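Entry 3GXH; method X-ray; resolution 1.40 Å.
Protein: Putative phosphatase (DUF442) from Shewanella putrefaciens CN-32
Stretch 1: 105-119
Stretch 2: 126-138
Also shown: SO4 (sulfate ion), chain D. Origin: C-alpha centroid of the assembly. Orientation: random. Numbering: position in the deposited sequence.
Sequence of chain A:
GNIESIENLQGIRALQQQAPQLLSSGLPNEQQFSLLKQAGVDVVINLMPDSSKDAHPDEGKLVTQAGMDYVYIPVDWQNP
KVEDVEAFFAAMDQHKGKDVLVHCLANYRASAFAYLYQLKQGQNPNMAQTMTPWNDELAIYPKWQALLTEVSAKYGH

Stretch 1, residues 105-119: LANYRASAFAYLYQL
Stretch 2 (126-138) NMAQTMTPWNDEL

Stretch 1 is a loop, 105-107, leading into a helix from Tyr-108 onward; Asn-107, at phi/psi 69/25, precedes it. Stretch 2 has a short helix, 127-130, a 3-10 segment, 132-134, and a type I' turn from Trp-134 to Glu-137. The two segments of the chain run in opposite directions along the contact: CA-CA distances are 5.8 Å for Tyr-108 and Trp-134, 5.3 Å for Ser-111 and Met-131, and 6.0 Å for Tyr-115 and Thr-130. Together they bury 660 Å².

Direct hydrogen bonds cross the contact at two clear sites. Trp-134 (chi1 -74°, chi2 69°) donates from NE1 to Tyr-108 O at 2.9 Å, with an angle of 133°; that carbonyl also accepts Ala-112 N at 3.2 Å. Tyr-108 (chi1 -81°, chi2 70°) extends its hydroxyl, OH donating to Glu-137 OE1 at 2.7 Å, and a water links the same OH to Glu-137 OE2. A second water bridges Gln-118 OE1, at 2.6 Å, and Thr-130 OG1, at 3.0 Å.

Aromatic rings make two further contacts. The Tyr-108 edge meets the Trp-134 face, with Tyr-108 ring and Trp-134 five-membered ring centroids 4.7 Å apart and planes at 53°. Selenomethionine Met-127 (chi1 t, chi2 t, chi3 p) lays CG over the Tyr-115 ring, 3.5 Å from its centroid; Tyr-115 has chi1 168°, chi2 71°.

Compact side chains pack closely around the point where the CA atoms of Ser-111 and Met-131 are 5.3 Å apart. Thr-130 (chi1 m) is a knob among Ser-111, Ala-114, Tyr-115 and Gln-118, its CG2 3.7 Å from Tyr-115 CB; its OG1 donates to Asn-126 O at 3.0 Å, satisfying the buried hydroxyl. Ser-111 (chi1 p) likewise donates from OG to Asn-107 O at 2.7 Å. Ala-112 CB fits 3.9 Å from Trp-134 CZ2 and 4.0 Å from Met-131 CE, while Pro-133 CB packs 3.5 Å from Asn-107 O.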

ATOM      1  N   LEU A 105      -2.686  -1.516  -8.071  1.00 10.90           N
ATOM      2  CA  LEU A 105      -3.897  -1.751  -8.862  1.00  9.71           C
ATOM      3  C   LEU A 105      -4.832  -2.720  -8.177  1.00 10.69           C
ATOM      4  O   LEU A 105      -6.024  -2.482  -8.127  1.00 10.93           O
ATOM      5  CB  LEU A 105      -3.555  -2.268 -10.259  1.00 11.02           C
ATOM      6  CG  LEU A 105      -4.724  -2.582 -11.193  1.00 10.68           C
ATOM      7  CD1 LEU A 105      -5.637  -1.402 -11.349  1.00 11.48           C
ATOM      8  CD2 LEU A 105      -4.228  -3.112 -12.533  1.00 12.14           C
ATOM      9  N   ALA A 106      -4.274  -3.813  -7.665  1.00 10.50           N
ATOM     10  CA  ALA A 106      -5.046  -4.871  -7.049  1.00 10.49           C
ATOM     11  C   ALA A 106      -4.590  -5.370  -5.667  1.00 10.66           C
ATOM     12  O   ALA A 106      -4.971  -6.440  -5.220  1.00 11.16           O
ATOM     13  CB  ALA A 106      -5.196  -6.058  -8.050  1.00 12.34           C
ATOM     14  N   ASN A 107      -3.777  -4.552  -5.031  1.00  9.87           N
ATOM     15  CA  ASN A 107      -3.296  -4.758  -3.683  1.00 10.44           C
ATOM     16  C   ASN A 107      -2.320  -5.918  -3.529  1.00 11.63           C
ATOM     17  O   ASN A 107      -2.143  -6.385  -2.411  1.00 12.33           O
ATOM     18  CB  ASN A 107      -4.442  -4.851  -2.657  1.00 11.64           C
ATOM     19  CG  ASN A 107      -4.014  -4.404  -1.217  1.00 11.72           C
ATOM     20  OD1 ASN A 107      -2.919  -3.908  -1.004  1.00 13.74           O
ATOM     21  ND2 ASN A 107      -4.916  -4.549  -0.285  1.00 14.62           N
ATOM     22  N   TYR A 108      -1.609  -6.318  -4.589  1.00 10.25           N
ATOM     23  CA  TYR A 108      -0.545  -7.327  -4.406  1.00 10.68           C
ATOM     24  C   TYR A 108       0.705  -6.630  -3.871  1.00 11.09           C
ATOM     25  O   TYR A 108       1.168  -6.893  -2.750  1.00 11.18           O
ATOM     26  CB  TYR A 108      -0.215  -8.039  -5.692  1.00 10.35           C
ATOM     27  CG  TYR A 108      -1.167  -9.143  -6.044  1.00 10.75           C
ATOM     28  CD1 TYR A 108      -2.461  -8.887  -6.430  1.00 12.09           C
ATOM     29  CD2 TYR A 108      -0.732 -10.445  -6.077  1.00 11.68           C
ATOM     30  CE1 TYR A 108      -3.304  -9.930  -6.854  1.00 12.38           C
ATOM     31  CE2 TYR A 108      -1.582 -11.509  -6.474  1.00 11.53           C
ATOM     32  CZ  TYR A 108      -2.868 -11.213  -6.856  1.00 13.68           C
ATOM     33  OH  TYR A 108      -3.729 -12.235  -7.287  1.00 14.46           O
ATOM     34  N   ARG A 109       1.258  -5.682  -4.609  1.00 11.74           N
ATOM     35  CA  ARG A 109       2.440  -4.939  -4.144  1.00 10.89           C
ATOM     36  C   ARG A 109       2.167  -4.336  -2.763  1.00 10.45           C
ATOM     37  O   ARG A 109       3.020  -4.460  -1.832  1.00 10.56           O
ATOM     38  CB  ARG A 109       2.803  -3.786  -5.084  1.00 11.83           C
ATOM     39  CG  ARG A 109       3.397  -4.194  -6.406  1.00 11.59           C
ATOM     40  CD  ARG A 109       3.127  -2.987  -7.339  1.00 15.44           C
ATOM     41  NE  ARG A 109       3.725  -2.996  -8.660  1.00 16.15           N
ATOM     42  CZ  ARG A 109       3.175  -3.526  -9.736  1.00 15.01           C
ATOM     43  NH1 ARG A 109       2.100  -4.318  -9.676  1.00 20.34           N
ATOM     44  NH2 ARG A 109       3.757  -3.358 -10.901  1.00 17.51           N
ATOM     45  N   ALA A 110       1.045  -3.638  -2.579  1.00 10.42           N
ATOM     46  CA  ALA A 110       0.779  -2.899  -1.360  1.00 11.28           C
ATOM     47  C   ALA A 110       0.588  -3.774  -0.139  1.00 10.49           C
ATOM     48  O   ALA A 110       1.100  -3.454   0.937  1.00 11.03           O
ATOM     49  CB  ALA A 110      -0.414  -1.893  -1.560  1.00 11.80           C
ATOM     50  N   SER A 111      -0.116  -4.879  -0.257  1.00 10.77           N
ATOM     51  CA  SER A 111      -0.285  -5.767   0.911  1.00 10.16           C
ATOM     52  C   SER A 111       1.057  -6.428   1.301  1.00 10.62           C
ATOM     53  O   SER A 111       1.309  -6.610   2.500  1.00 10.72           O
ATOM     54  CB  SER A 111      -1.375  -6.807   0.686  1.00 11.21           C
ATOM     55  OG  SER A 111      -1.040  -7.745  -0.339  1.00 11.17           O
ATOM     56  N   ALA A 112       1.903  -6.716   0.316  1.00 11.40           N
ATOM     57  CA  ALA A 112       3.246  -7.274   0.582  1.00 11.24           C
ATOM     58  C   ALA A 112       4.097  -6.244   1.333  1.00 10.81           C
ATOM     59  O   ALA A 112       4.767  -6.556   2.297  1.00 13.05           O
ATOM     60  CB  ALA A 112       3.916  -7.751  -0.714  1.00 10.84           C
ATOM     61  N   PHE A 113       4.060  -5.002   0.867  1.00 10.17           N
ATOM     62  CA  PHE A 113       4.836  -3.934   1.500  1.00 10.52           C
ATOM     63  C   PHE A 113       4.284  -3.630   2.894  1.00 11.42           C
ATOM     64  O   PHE A 113       5.043  -3.386   3.831  1.00 11.68           O
ATOM     65  CB  PHE A 113       4.867  -2.649   0.640  1.00 11.54           C
ATOM     66  CG  PHE A 113       5.934  -2.633  -0.433  1.00 12.42           C
ATOM     67  CD1 PHE A 113       6.246  -3.761  -1.185  1.00 13.01           C
ATOM     68  CD2 PHE A 113       6.573  -1.449  -0.746  1.00 11.94           C
ATOM     69  CE1 PHE A 113       7.204  -3.719  -2.191  1.00 12.43           C
ATOM     70  CE2 PHE A 113       7.524  -1.444  -1.732  1.00 12.53           C
ATOM     71  CZ  PHE A 113       7.830  -2.539  -2.452  1.00 12.78           C
ATOM     72  N   ALA A 114       2.957  -3.672   3.054  1.00 11.75           N
ATOM     73  CA  ALA A 114       2.379  -3.479   4.379  1.00 12.61           C
ATOM     74  C   ALA A 114       2.823  -4.592   5.335  1.00 11.04           C
ATOM     75  O   ALA A 114       3.157  -4.326   6.505  1.00 11.74           O
ATOM     76  CB  ALA A 114       0.842  -3.423   4.323  1.00 11.51           C
ATOM     77  N   TYR A 115       2.847  -5.825   4.883  1.00 11.40           N
ATOM     78  CA  TYR A 115       3.332  -6.933   5.701  1.00 11.56           C
ATOM     79  C   TYR A 115       4.767  -6.674   6.150  1.00 11.09           C
ATOM     80  O   TYR A 115       5.088  -6.813   7.335  1.00 11.86           O
ATOM     81  CB  TYR A 115       3.256  -8.226   4.901  1.00 12.33           C
ATOM     82  CG  TYR A 115       3.990  -9.351   5.561  1.00 14.13           C
ATOM     83  CD1 TYR A 115       3.485  -9.923   6.716  1.00 15.51           C
ATOM     84  CD2 TYR A 115       5.229  -9.793   5.080  1.00 15.48           C
ATOM     85  CE1 TYR A 115       4.167 -10.939   7.367  1.00 16.29           C
ATOM     86  CE2 TYR A 115       5.922 -10.821   5.718  1.00 18.87           C
ATOM     87  CZ  TYR A 115       5.392 -11.377   6.850  1.00 14.96           C
ATOM     88  OH  TYR A 115       6.097 -12.416   7.489  1.00 18.13           O
ATOM     89  N   LEU A 116       5.640  -6.263   5.210  1.00 10.99           N
ATOM     90  CA  LEU A 116       7.013  -6.061   5.580  1.00 10.92           C
ATOM     91  C   LEU A 116       7.163  -4.917   6.573  1.00 12.45           C
ATOM     92  O   LEU A 116       8.030  -4.978   7.477  1.00 12.17           O
ATOM     93  CB  LEU A 116       7.873  -5.814   4.342  1.00 11.70           C
ATOM     94  CG  LEU A 116       8.078  -7.088   3.514  1.00 11.86           C
ATOM     95  CD1 LEU A 116       8.801  -6.729   2.217  1.00 12.64           C
ATOM     96  CD2 LEU A 116       8.845  -8.207   4.260  1.00 12.75           C
ATOM     97  N   TYR A 117       6.348  -3.882   6.440  1.00 12.56           N
ATOM     98  CA  TYR A 117       6.390  -2.758   7.338  1.00 12.61           C
ATOM     99  C   TYR A 117       5.982  -3.174   8.729  1.00 12.87           C
ATOM    100  O   TYR A 117       6.652  -2.837   9.720  1.00 12.25           O
ATOM    101  CB  TYR A 117       5.490  -1.624   6.825  1.00 14.13           C
ATOM    102  CG  TYR A 117       5.254  -0.538   7.830  1.00 15.99           C
ATOM    103  CD1 TYR A 117       6.229   0.418   8.060  1.00 15.07           C
ATOM    104  CD2 TYR A 117       4.061  -0.490   8.592  1.00 17.30           C
ATOM    105  CE1 TYR A 117       6.017   1.433   9.004  1.00 16.19           C
ATOM    106  CE2 TYR A 117       3.864   0.516   9.548  1.00 17.77           C
ATOM    107  CZ  TYR A 117       4.838   1.458   9.713  1.00 18.36           C
ATOM    108  OH  TYR A 117       4.627   2.431  10.683  1.00 24.18           O
ATOM    109  N   GLN A 118       4.874  -3.869   8.835  1.00 11.85           N
ATOM    110  CA  GLN A 118       4.417  -4.301  10.151  1.00 13.67           C
ATOM    111  C   GLN A 118       5.434  -5.239  10.794  1.00 13.06           C
ATOM    112  O   GLN A 118       5.685  -5.178  12.010  1.00 13.10           O
ATOM    113  CB  GLN A 118       3.048  -4.926  10.079  1.00 14.26           C
ATOM    114  CG  GLN A 118       1.992  -3.912   9.627  1.00 19.14           C
ATOM    115  CD  GLN A 118       0.574  -4.441   9.593  1.00 20.64           C
ATOM    116  OE1 GLN A 118       0.318  -5.627   9.313  1.00 24.24           O
ATOM    117  NE2 GLN A 118      -0.385  -3.529   9.859  1.00 23.03           N
ATOM    118  N   LEU A 119       6.006  -6.115   9.972  1.00 12.88           N
ATOM    119  CA  LEU A 119       7.018  -7.056  10.462  1.00 14.04           C
ATOM    120  C   LEU A 119       8.216  -6.299  11.020  1.00 14.24           C
ATOM    121  O   LEU A 119       8.666  -6.560  12.151  1.00 17.14           O
ATOM    122  CB  LEU A 119       7.393  -8.013   9.326  1.00 15.05           C
ATOM    123  CG  LEU A 119       8.359  -9.114   9.705  1.00 18.19           C
ATOM    124  CD1 LEU A 119       7.695 -10.046  10.733  1.00 22.48           C
ATOM    125  CD2 LEU A 119       8.755  -9.878   8.443  1.00 19.10           C
ATOM    126  N   ASN A 126       0.322 -11.388  10.771  1.00 16.61           N
ATOM    127  CA  ASN A 126       0.116 -12.703  10.211  1.00 20.33           C
ATOM    128  C   ASN A 126       0.200 -12.579   8.692  1.00 17.58           C
ATOM    129  O   ASN A 126      -0.528 -11.797   8.112  1.00 15.39           O
ATOM    130  CB  ASN A 126      -1.235 -13.278  10.641  1.00 18.56           C
ATOM    131  CG  ASN A 126      -1.478 -14.630  10.064  1.00 22.34           C
ATOM    132  OD1 ASN A 126      -1.818 -14.781   8.889  1.00 22.14           O
ATOM    133  ND2 ASN A 126      -1.302 -15.654  10.894  1.00 26.69           N
HETATM  134  N   MSE A 127       1.110 -13.329   8.064  1.00 16.41           N
HETATM  135  CA  MSE A 127       1.419 -13.087   6.647  1.00 19.76           C
HETATM  136  C   MSE A 127       0.231 -13.378   5.768  1.00 18.05           C
HETATM  137  O   MSE A 127      -0.124 -12.582   4.889  1.00 18.51           O
HETATM  138  CB  MSE A 127       2.630 -13.910   6.171  1.00 18.01           C
HETATM  139  CG  MSE A 127       3.272 -13.269   4.931  1.00 20.45           C
HETATM  140 SE   MSE A 127       4.832 -14.260   4.209  0.85 27.40          SE
HETATM  141  CE  MSE A 127       3.657 -15.449   3.330  1.00 20.33           C
ATOM    142  N   ALA A 128      -0.391 -14.522   5.970  1.00 19.11           N
ATOM    143  CA  ALA A 128      -1.530 -14.914   5.152  1.00 17.47           C
ATOM    144  C   ALA A 128      -2.686 -13.956   5.292  1.00 18.66           C
ATOM    145  O   ALA A 128      -3.337 -13.646   4.308  1.00 19.46           O
ATOM    146  CB  ALA A 128      -1.963 -16.361   5.561  1.00 19.03           C
ATOM    147  N   GLN A 129      -2.919 -13.456   6.502  1.00 15.21           N
ATOM    148  CA  GLN A 129      -3.972 -12.505   6.767  1.00 12.71           C
ATOM    149  C   GLN A 129      -3.684 -11.178   6.059  1.00 16.80           C
ATOM    150  O   GLN A 129      -4.550 -10.615   5.374  1.00 17.97           O
ATOM    151  CB  GLN A 129      -4.146 -12.264   8.279  1.00 14.38           C
ATOM    152  CG  GLN A 129      -5.222 -11.322   8.674  1.00 18.32           C
ATOM    153  CD  GLN A 129      -5.117 -10.874  10.121  1.00 15.89           C
ATOM    154  OE1 GLN A 129      -4.055 -10.991  10.754  1.00 19.65           O
ATOM    155  NE2 GLN A 129      -6.221 -10.353  10.663  1.00 20.34           N
ATOM    156  N   THR A 130      -2.472 -10.683   6.227  1.00 14.21           N
ATOM    157  CA  THR A 130      -2.086  -9.399   5.647  1.00 12.65           C
ATOM    158  C   THR A 130      -2.136  -9.459   4.106  1.00 11.97           C
ATOM    159  O   THR A 130      -2.569  -8.477   3.468  1.00 12.53           O
ATOM    160  CB  THR A 130      -0.687  -8.991   6.144  1.00 13.61           C
ATOM    161  OG1 THR A 130      -0.695  -8.869   7.564  1.00 13.46           O
ATOM    162  CG2 THR A 130      -0.305  -7.626   5.579  1.00 14.50           C
HETATM  163  N   MSE A 131      -1.695 -10.585   3.571  1.00 12.34           N
HETATM  164  CA  MSE A 131      -1.526 -10.742   2.118  1.00 10.92           C
HETATM  165  C   MSE A 131      -2.658 -11.528   1.497  1.00 11.79           C
HETATM  166  O   MSE A 131      -2.511 -12.163   0.480  1.00 12.92           O
HETATM  167  CB  MSE A 131      -0.162 -11.328   1.759  1.00 13.44           C
HETATM  168  CG  MSE A 131       1.006 -10.369   2.117  1.00 13.11           C
HETATM  169 SE   MSE A 131       2.735 -11.192   1.894  0.85 11.39          SE
HETATM  170  CE  MSE A 131       2.705 -11.553  -0.040  1.00 13.80           C
ATOM    171  N   THR A 132      -3.841 -11.345   2.074  1.00 15.54           N
ATOM    172  CA  THR A 132      -5.063 -11.948   1.549  1.00 14.80           C
ATOM    173  C   THR A 132      -5.258 -11.715   0.033  1.00 13.95           C
ATOM    174  O   THR A 132      -5.651 -12.631  -0.676  1.00 13.87           O
ATOM    175  CB  THR A 132      -6.284 -11.509   2.422  1.00 19.26           C
ATOM    176  OG1 THR A 132      -6.206 -12.195   3.689  1.00 21.34           O
ATOM    177  CG2 THR A 132      -7.603 -11.869   1.744  1.00 18.47           C
ATOM    178  N   PRO A 133      -4.928 -10.517  -0.478  1.00 16.98           N
ATOM    179  CA  PRO A 133      -5.117 -10.290  -1.902  1.00 16.40           C
ATOM    180  C   PRO A 133      -4.307 -11.159  -2.797  1.00 19.02           C
ATOM    181  O   PRO A 133      -4.652 -11.288  -3.958  1.00 22.09           O
ATOM    182  CB  PRO A 133      -4.691  -8.819  -2.078  1.00 18.05           C
ATOM    183  CG  PRO A 133      -5.026  -8.197  -0.758  1.00 20.60           C
ATOM    184  CD  PRO A 133      -4.575  -9.253   0.210  1.00 18.45           C
ATOM    185  N   TRP A 134      -3.244 -11.775  -2.276  1.00 16.63           N
ATOM    186  CA  TRP A 134      -2.394 -12.673  -3.035  1.00 16.87           C
ATOM    187  C   TRP A 134      -3.067 -13.987  -3.341  1.00 22.52           C
ATOM    188  O   TRP A 134      -2.572 -14.750  -4.147  1.00 23.47           O
ATOM    189  CB  TRP A 134      -1.017 -12.922  -2.347  1.00 15.48           C
ATOM    190  CG  TRP A 134      -0.139 -11.749  -2.465  1.00 11.91           C
ATOM    191  CD1 TRP A 134      -0.309 -10.549  -1.847  1.00 13.11           C
ATOM    192  CD2 TRP A 134       1.057 -11.628  -3.250  1.00 10.09           C
ATOM    193  NE1 TRP A 134       0.705  -9.702  -2.185  1.00 10.90           N
ATOM    194  CE2 TRP A 134       1.534 -10.314  -3.077  1.00 11.17           C
ATOM    195  CE3 TRP A 134       1.734 -12.475  -4.136  1.00 10.95           C
ATOM    196  CZ2 TRP A 134       2.658  -9.843  -3.727  1.00 12.92           C
ATOM    197  CZ3 TRP A 134       2.882 -11.998  -4.762  1.00 12.72           C
ATOM    198  CH2 TRP A 134       3.335 -10.708  -4.546  1.00 11.78           C
ATOM    199  N   ASN A 135      -4.161 -14.263  -2.630  1.00 22.64           N
ATOM    200  CA  ASN A 135      -4.923 -15.465  -2.854  1.00 29.80           C
ATOM    201  C   ASN A 135      -4.022 -16.668  -2.927  1.00 27.55           C
ATOM    202  O   ASN A 135      -4.165 -17.494  -3.832  1.00 29.60           O
ATOM    203  CB  ASN A 135      -5.734 -15.306  -4.147  1.00 30.15           C
ATOM    204  CG  ASN A 135      -6.954 -16.149  -4.145  1.00 41.69           C
ATOM    205  OD1 ASN A 135      -7.102 -17.044  -4.978  1.00 49.14           O
ATOM    206  ND2 ASN A 135      -7.833 -15.909  -3.178  1.00 52.29           N
ATOM    207  N   ASP A 136      -3.083 -16.754  -1.985  1.00 23.50           N
ATOM    208  CA  ASP A 136      -2.096 -17.823  -1.907  1.00 26.64           C
ATOM    209  C   ASP A 136      -1.156 -18.043  -3.136  1.00 26.95           C
ATOM    210  O   ASP A 136      -0.661 -19.149  -3.345  1.00 27.53           O
ATOM    211  CB  ASP A 136      -2.787 -19.150  -1.547  1.00 27.63           C
ATOM    212  N   GLU A 137      -0.879 -16.993  -3.913  1.00 24.30           N
ATOM    213  CA  GLU A 137      -0.075 -17.109  -5.145  1.00 20.94           C
ATOM    214  C   GLU A 137       1.385 -16.708  -4.943  1.00 17.38           C
ATOM    215  O   GLU A 137       2.163 -16.658  -5.884  1.00 19.03           O
ATOM    216  CB  GLU A 137      -0.667 -16.196  -6.234  1.00 17.63           C
ATOM    217  CG  GLU A 137      -2.041 -16.659  -6.727  1.00 15.66           C
ATOM    218  CD  GLU A 137      -2.861 -15.560  -7.363  1.00 13.15           C
ATOM    219  OE1 GLU A 137      -2.334 -14.471  -7.638  1.00 16.58           O
ATOM    220  OE2 GLU A 137      -4.062 -15.823  -7.603  1.00 19.15           O
ATOM    221  N   LEU A 138       1.792 -16.414  -3.710  1.00 18.85           N
ATOM    222  CA  LEU A 138       3.156 -15.981  -3.532  1.00 18.53           C
ATOM    223  C   LEU A 138       4.185 -16.980  -4.107  1.00 18.59           C
ATOM    224  O   LEU A 138       5.182 -16.567  -4.653  1.00 18.78           O
ATOM    225  CB  LEU A 138       3.468 -15.691  -2.055  1.00 19.44           C
ATOM    226  CG  LEU A 138       4.890 -15.264  -1.735  1.00 15.03           C
ATOM    227  CD1 LEU A 138       5.343 -14.081  -2.544  1.00 16.32           C
ATOM    228  CD2 LEU A 138       5.064 -14.928  -0.195  1.00 15.71           C
TER
HETATM  229  S   SO4 D   5      -0.858  -5.179  -8.193  1.00 13.10           S
HETATM  230  O1  SO4 D   5      -1.926  -5.660  -7.372  1.00 13.99           O
HETATM  231  O2  SO4 D   5      -0.657  -6.035  -9.362  1.00 15.00           O
HETATM  232  O3  SO4 D   5      -1.162  -3.831  -8.657  1.00 13.63           O
HETATM  233  O4  SO4 D   5       0.363  -5.071  -7.372  1.00 14.40           O
HETATM  234  O   HOH W   1      -5.707 -14.276  -8.763  1.00 25.14           O
HETATM  235  O   HOH W   2      -2.075  -6.667   8.961  1.00 27.87           O